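Local coordinates for protein D-alanyl transferase DltD (Enterococcus faecium TX0133A04, PDB 6PFX) that probably takes part in the D-alanylation of lipoteichoic acid in the Gram-positive cell wall, as a D-alanyl transferase of the DltD family, at residues A[134-138]-A[139-143]; A[157-160]-A[161-165]. All blocks are in the same frame, centred on the assembly; numbering follows the deposited sequence.

Contact 1 (A[134-138]-A[139-143])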
ATOM      1  N   LYS A 134      -2.135  17.914 -18.284  1.00 26.25           N
ATOM      2  CA  LYS A 134      -1.840  18.710 -19.465  1.00 25.22           C
ATOM      3  C   LYS A 134      -2.127  17.956 -20.752  1.00 27.87           C
ATOM      4  O   LYS A 134      -2.325  18.587 -21.793  1.00 28.88           O
ATOM      5  CB  LYS A 134      -0.370  19.150 -19.466  1.00 32.67           C
ATOM      6  CG  LYS A 134       0.045  19.970 -18.251  1.00 35.39           C
ATOM      7  CD  LYS A 134      -0.673  21.319 -18.180  1.00 37.60           C
ATOM      8  CE  LYS A 134      -0.178  22.315 -19.241  1.00 36.22           C
ATOM      9  NZ  LYS A 134      -1.058  23.524 -19.320  1.00 39.63           N
ATOM     10  N   LYS A 135      -2.162  16.628 -20.696  1.00 24.03           N
ATOM     11  CA  LYS A 135      -2.590  15.800 -21.808  1.00 20.69           C
ATOM     12  C   LYS A 135      -3.229  14.559 -21.207  1.00 22.40           C
ATOM     13  O   LYS A 135      -3.032  14.245 -20.031  1.00 25.61           O
ATOM     14  CB  LYS A 135      -1.419  15.400 -22.703  1.00 27.19           C
ATOM     15  CG  LYS A 135      -0.441  14.454 -22.040  1.00 31.46           C
ATOM     16  CD  LYS A 135       0.751  14.162 -22.943  1.00 33.97           C
ATOM     17  CE  LYS A 135       1.679  13.133 -22.315  1.00 40.77           C
ATOM     18  NZ  LYS A 135       2.119  13.533 -20.945  1.00 45.72           N
ATOM     19  N   VAL A 136      -3.982  13.844 -22.026  1.00 21.31           N
ATOM     20  CA  VAL A 136      -4.680  12.640 -21.590  1.00 18.70           C
ATOM     21  C   VAL A 136      -3.816  11.445 -21.964  1.00 21.31           C
ATOM     22  O   VAL A 136      -3.576  11.183 -23.146  1.00 24.23           O
ATOM     23  CB  VAL A 136      -6.084  12.555 -22.201  1.00 25.80           C
ATOM     24  CG1 VAL A 136      -6.804  11.311 -21.715  1.00 24.05           C
ATOM     25  CG2 VAL A 136      -6.886  13.810 -21.838  1.00 24.11           C
ATOM     26  N   THR A 137      -3.325  10.741 -20.961  1.00 19.23           N
ATOM     27  CA  THR A 137      -2.571   9.518 -21.162  1.00 19.06           C
ATOM     28  C   THR A 137      -3.477   8.321 -20.959  1.00 17.84           C
ATOM     29  O   THR A 137      -4.583   8.436 -20.425  1.00 17.07           O
ATOM     30  CB  THR A 137      -1.406   9.438 -20.170  1.00 22.24           C
ATOM     31  OG1 THR A 137      -1.902   9.295 -18.829  1.00 22.55           O
ATOM     32  CG2 THR A 137      -0.531  10.667 -20.254  1.00 18.78           C
ATOM     33  N   PRO A 138      -3.036   7.134 -21.368  1.00 18.55           N
ATOM     34  CA  PRO A 138      -3.851   5.943 -21.089  1.00 19.40           C
ATOM     35  C   PRO A 138      -4.150   5.769 -19.610  1.00 13.65           C
ATOM     36  O   PRO A 138      -5.249   5.316 -19.260  1.00 15.68           O
ATOM     37  CB  PRO A 138      -3.017   4.801 -21.684  1.00 22.94           C
ATOM     38  CG  PRO A 138      -2.214   5.483 -22.792  1.00 22.80           C
ATOM     39  CD  PRO A 138      -1.853   6.823 -22.194  1.00 21.06           C
ATOM     40  N   ALA A 139      -3.218   6.151 -18.727  1.00 17.43           N
ATOM     41  CA  ALA A 139      -3.491   6.098 -17.293  1.00 15.07           C
ATOM     42  C   ALA A 139      -4.700   6.958 -16.938  1.00 13.37           C
ATOM     43  O   ALA A 139      -5.577   6.528 -16.174  1.00 14.18           O
ATOM     44  CB  ALA A 139      -2.269   6.550 -16.498  1.00 17.16           C
ATOM     45  N   ASP A 140      -4.766   8.175 -17.491  1.00 15.50           N
ATOM     46  CA  ASP A 140      -5.876   9.065 -17.184  1.00 16.48           C
ATOM     47  C   ASP A 140      -7.191   8.486 -17.683  1.00 13.68           C
ATOM     48  O   ASP A 140      -8.228   8.614 -17.019  1.00 13.36           O
ATOM     49  CB  ASP A 140      -5.648  10.435 -17.838  1.00 14.01           C
ATOM     50  CG  ASP A 140      -4.405  11.144 -17.325  1.00 17.46           C
ATOM     51  OD1 ASP A 140      -4.175  11.164 -16.098  1.00 18.02           O
ATOM     52  OD2 ASP A 140      -3.660  11.720 -18.157  1.00 25.51           O
ATOM     53  N   ARG A 141      -7.170   7.865 -18.871  1.00 13.58           N
ATOM     54  CA  ARG A 141      -8.383   7.286 -19.429  1.00 12.95           C
ATOM     55  C   ARG A 141      -8.851   6.120 -18.577  1.00 15.50           C
ATOM     56  O   ARG A 141     -10.052   5.969 -18.327  1.00 17.80           O
ATOM     57  CB  ARG A 141      -8.152   6.841 -20.870  1.00 20.89           C
ATOM     58  CG  ARG A 141      -7.779   7.974 -21.819  1.00 21.87           C
ATOM     59  CD  ARG A 141      -7.691   7.468 -23.254  1.00 28.35           C
ATOM     60  NE  ARG A 141      -9.018   7.238 -23.814  1.00 26.81           N
ATOM     61  CZ  ARG A 141      -9.248   6.737 -25.021  1.00 29.99           C
ATOM     62  NH1 ARG A 141      -8.236   6.399 -25.806  1.00 30.61           N
ATOM     63  NH2 ARG A 141     -10.496   6.571 -25.439  1.00 30.41           N
ATOM     64  N   TYR A 142      -7.908   5.300 -18.103  1.00 16.33           N
ATOM     65  CA  TYR A 142      -8.266   4.169 -17.260  1.00 17.05           C
ATOM     66  C   TYR A 142      -8.866   4.648 -15.944  1.00 15.26           C
ATOM     67  O   TYR A 142      -9.904   4.148 -15.500  1.00 16.23           O
ATOM     68  CB  TYR A 142      -7.046   3.273 -17.008  1.00 17.54           C
ATOM     69  CG  TYR A 142      -7.367   2.162 -16.055  1.00 15.17           C
ATOM     70  CD1 TYR A 142      -8.053   1.031 -16.478  1.00 17.21           C
ATOM     71  CD2 TYR A 142      -7.024   2.258 -14.716  1.00 14.24           C
ATOM     72  CE1 TYR A 142      -8.380   0.025 -15.597  1.00 14.39           C
ATOM     73  CE2 TYR A 142      -7.351   1.250 -13.818  1.00 15.07           C
ATOM     74  CZ  TYR A 142      -8.024   0.135 -14.273  1.00 15.62           C
ATOM     75  OH  TYR A 142      -8.366  -0.889 -13.423  1.00 15.65           O
ATOM     76  N   LEU A 143      -8.211   5.611 -15.294  1.00 14.44           N
ATOM     77  CA  LEU A 143      -8.743   6.114 -14.035  1.00 14.38           C
ATOM     78  C   LEU A 143     -10.136   6.701 -14.219  1.00 15.52           C
ATOM     79  O   LEU A 143     -11.017   6.488 -13.380  1.00 15.84           O
ATOM     80  CB  LEU A 143      -7.797   7.149 -13.445  1.00 13.46           C
ATOM     81  CG  LEU A 143      -8.273   7.814 -12.157  1.00 15.28           C
ATOM     82  CD1 LEU A 143      -8.466   6.783 -11.076  1.00 19.52           C
ATOM     83  CD2 LEU A 143      -7.239   8.866 -11.767  1.00 18.30           C
TER

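Contact 2 (A[157-160]-A[161-165])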
ATOM      1  N   ASP A 157     -22.444  15.621 -10.861  1.00 24.38           N
ATOM      2  CA  ASP A 157     -22.729  15.644 -12.295  1.00 23.77           C
ATOM      3  C   ASP A 157     -21.677  16.425 -13.077  1.00 19.40           C
ATOM      4  O   ASP A 157     -21.325  16.046 -14.201  1.00 21.67           O
ATOM      5  CB  ASP A 157     -24.124  16.217 -12.555  1.00 30.85           C
ATOM      6  CG  ASP A 157     -25.231  15.247 -12.187  1.00 45.11           C
ATOM      7  OD1 ASP A 157     -24.978  14.021 -12.190  1.00 47.31           O
ATOM      8  OD2 ASP A 157     -26.356  15.711 -11.897  1.00 61.84           O
ATOM      9  N   THR A 158     -21.177  17.525 -12.522  1.00 24.33           N
ATOM     10  CA  THR A 158     -20.124  18.272 -13.202  1.00 24.05           C
ATOM     11  C   THR A 158     -18.878  17.413 -13.377  1.00 22.32           C
ATOM     12  O   THR A 158     -18.313  17.332 -14.474  1.00 19.68           O
ATOM     13  CB  THR A 158     -19.833  19.549 -12.421  1.00 26.94           C
ATOM     14  OG1 THR A 158     -21.047  20.307 -12.317  1.00 27.57           O
ATOM     15  CG2 THR A 158     -18.771  20.376 -13.118  1.00 28.68           C
ATOM     16  N   LEU A 159     -18.441  16.747 -12.307  1.00 22.09           N
ATOM     17  CA  LEU A 159     -17.275  15.875 -12.409  1.00 20.14           C
ATOM     18  C   LEU A 159     -17.525  14.733 -13.384  1.00 18.29           C
ATOM     19  O   LEU A 159     -16.648  14.382 -14.181  1.00 18.84           O
ATOM     20  CB  LEU A 159     -16.900  15.343 -11.024  1.00 20.50           C
ATOM     21  CG  LEU A 159     -15.901  14.185 -10.948  1.00 20.35           C
ATOM     22  CD1 LEU A 159     -14.531  14.642 -11.408  1.00 17.96           C
ATOM     23  CD2 LEU A 159     -15.824  13.627  -9.535  1.00 23.75           C
ATOM     24  N   THR A 160     -18.717  14.142 -13.337  1.00 19.70           N
ATOM     25  CA  THR A 160     -19.007  13.005 -14.201  1.00 22.34           C
ATOM     26  C   THR A 160     -18.851  13.369 -15.675  1.00 17.88           C
ATOM     27  O   THR A 160     -18.301  12.586 -16.461  1.00 20.04           O
ATOM     28  CB  THR A 160     -20.416  12.489 -13.899  1.00 23.85           C
ATOM     29  OG1 THR A 160     -20.442  11.891 -12.593  1.00 23.52           O
ATOM     30  CG2 THR A 160     -20.835  11.475 -14.928  1.00 26.26           C
ATOM     31  N   ALA A 161     -19.341  14.541 -16.079  1.00 20.10           N
ATOM     32  CA  ALA A 161     -19.224  14.927 -17.480  1.00 22.79           C
ATOM     33  C   ALA A 161     -17.766  15.137 -17.864  1.00 18.89           C
ATOM     34  O   ALA A 161     -17.353  14.806 -18.981  1.00 19.09           O
ATOM     35  CB  ALA A 161     -20.039  16.189 -17.747  1.00 20.13           C
ATOM     36  N   ILE A 162     -16.972  15.681 -16.945  1.00 16.45           N
ATOM     37  CA  ILE A 162     -15.545  15.833 -17.200  1.00 17.46           C
ATOM     38  C   ILE A 162     -14.889  14.466 -17.352  1.00 20.22           C
ATOM     39  O   ILE A 162     -14.090  14.245 -18.271  1.00 17.31           O
ATOM     40  CB  ILE A 162     -14.899  16.701 -16.103  1.00 16.89           C
ATOM     41  CG1 ILE A 162     -15.305  18.169 -16.292  1.00 15.36           C
ATOM     42  CG2 ILE A 162     -13.399  16.513 -16.116  1.00 16.88           C
ATOM     43  CD1 ILE A 162     -15.117  19.001 -15.050  1.00 19.27           C
ATOM     44  N   LEU A 163     -15.247  13.514 -16.489  1.00 17.35           N
ATOM     45  CA  LEU A 163     -14.645  12.192 -16.601  1.00 18.38           C
ATOM     46  C   LEU A 163     -15.046  11.509 -17.903  1.00 18.21           C
ATOM     47  O   LEU A 163     -14.244  10.781 -18.495  1.00 19.23           O
ATOM     48  CB  LEU A 163     -15.038  11.313 -15.420  1.00 18.35           C
ATOM     49  CG  LEU A 163     -14.524  11.740 -14.053  1.00 17.32           C
ATOM     50  CD1 LEU A 163     -15.070  10.805 -12.974  1.00 16.07           C
ATOM     51  CD2 LEU A 163     -12.996  11.793 -14.012  1.00 17.91           C
ATOM     52  N   GLN A 164     -16.287  11.710 -18.361  1.00 19.50           N
ATOM     53  CA  GLN A 164     -16.686  11.162 -19.658  1.00 21.31           C
ATOM     54  C   GLN A 164     -15.829  11.719 -20.799  1.00 21.89           C
ATOM     55  O   GLN A 164     -15.486  10.997 -21.742  1.00 22.67           O
ATOM     56  CB  GLN A 164     -18.171  11.432 -19.909  1.00 20.97           C
ATOM     57  CG  GLN A 164     -19.128  10.666 -18.993  1.00 24.08           C
ATOM     58  CD  GLN A 164     -19.166   9.175 -19.280  1.00 34.78           C
ATOM     59  OE1 GLN A 164     -18.430   8.669 -20.131  1.00 34.85           O
ATOM     60  NE2 GLN A 164     -20.027   8.460 -18.562  1.00 31.66           N
ATOM     61  N   THR A 165     -15.483  13.006 -20.740  1.00 18.45           N
ATOM     62  CA  THR A 165     -14.599  13.596 -21.746  1.00 20.72           C
ATOM     63  C   THR A 165     -13.236  12.911 -21.751  1.00 18.77           C
ATOM     64  O   THR A 165     -12.708  12.558 -22.813  1.00 19.11           O
ATOM     65  CB  THR A 165     -14.466  15.091 -21.452  1.00 23.68           C
ATOM     66  OG1 THR A 165     -15.755  15.715 -21.569  1.00 23.40           O
ATOM     67  CG2 THR A 165     -13.502  15.761 -22.399  1.00 22.52           C
TER

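Contact 1 (A[134-138]-A[139-143])
Val-136 lays its CG1 methyl across the aliphatic start of Arg-141, where CG1 and CG lie 3.5 Å apart. The two side chains meet at about a right angle. CG1 stands opposite the backbone N (chi1 -179°), which turns it to the helix that follows. Beyond CG, the guanidinium group of Arg-141 has its partner outside the contact: NH2 is hydrogen-bonded to Lys-167 O. Thr-137 comes next and is the N-cap of helix 138-147. With Asp-140 it forms a capping box. Thr-137 N donates to Asp-140 OD2 at 3.0 Å, almost straight at 176°. OD2 is met on its anti side, somewhat out of the carboxylate plane. The return bond, from Asp-140 N to Thr-137 OG1, is weak at 3.4 Å. Thr-137 OG1 also makes a weak hydrogen bond to Asp-140 OD2, and two groups of one residue then grip this oxygen. The other oxygen, OD1, is fixed by Trp-129 NE1 and a salt bridge to Arg-87. Thr-137 O accepts from Arg-141 N at 3.1 Å and begins the helical ladder. Pro-138 is the first residue of the helix, and its O accepts from Tyr-142 N at 2.9 Å. Tyr-142 OH reaches Asp-274 on helix 271-284.

Contact 2 (A[157-160]-A[161-165])
Leu-159 and Leu-163 make the apolar part of this contact, one turn apart on helix 157-167. Methyl CD1 of Leu-159 lies 3.9 Å from CG of Leu-163, and the two side chains pass each other at a slant. Leu-159 has its CG opposite the backbone N (chi1 167°), and the branch leans along the helix to its neighbour. Leu-163 has the other common helical torsion, chi1 -66°, and brings its CD1 to 4.0 Å from CG of Leu-159. Both side chains touch Val-153 of helix 151-154. On helix 123-132, Leu-159 meets Leu-130 and Leu-163 meets Trp-129. Ile-162 shares Leu-130 and also touches Pro-172. Its CD1 methyl is only loosely near Thr-158 CG2, at 4.4 Å.

The backbone bonds are those of a regular alpha helix. Asp-157 O, Thr-158 O, Leu-159 O and Thr-160 O accept in turn from the N-H groups of Ala-161, Ile-162, Leu-163 and Gln-164. The Leu-163 N to Leu-159 O bond is the shortest of the four at 2.8 Å. The Ile-162 N to Thr-158 O bond is the longest at 3.3 Å.

Side-chain carbons also rest on these carbonyls. CG of Leu-163 is 3.4 Å from Leu-159 O, and CG of Gln-164 is 3.3 Å from Thr-160 O. The hydroxyl of Thr-160 turns back to the start of the helix, where OG1 is hydrogen-bonded to Asn-156 O. Asn-156 OD1 in turn accepts from Leu-159 N.

The buried Leu-159, Ile-162 and Leu-163 give the helix an apolar side, while Asp-157 and Ala-161 are exposed. The leucines join it to helices 123-132 and 151-154, and Ile-162 to helix 123-132 and Pro-172, by apolar contact.

How the contacts relate
Both contacts are local and partly buried. Contact 1 joins a loop to the start of helix 138-147, and contact 2 lies wholly within helix 157-167. Their centres are about 14 Å apart and their nearest atoms about 6 Å, so they do not touch. In contact 1 side chains do much of the polar work. In contact 2 polar bonding across the segments is by backbone and the side chains meet through carbon. They share a neighbour in helix 123-132: Trp-129 bonds Asp-140 of contact 1 and packs on Leu-163 of contact 2. The centre of contact 2 is about 28 Å from the centre of the chain, that of contact 1 about 22 Å.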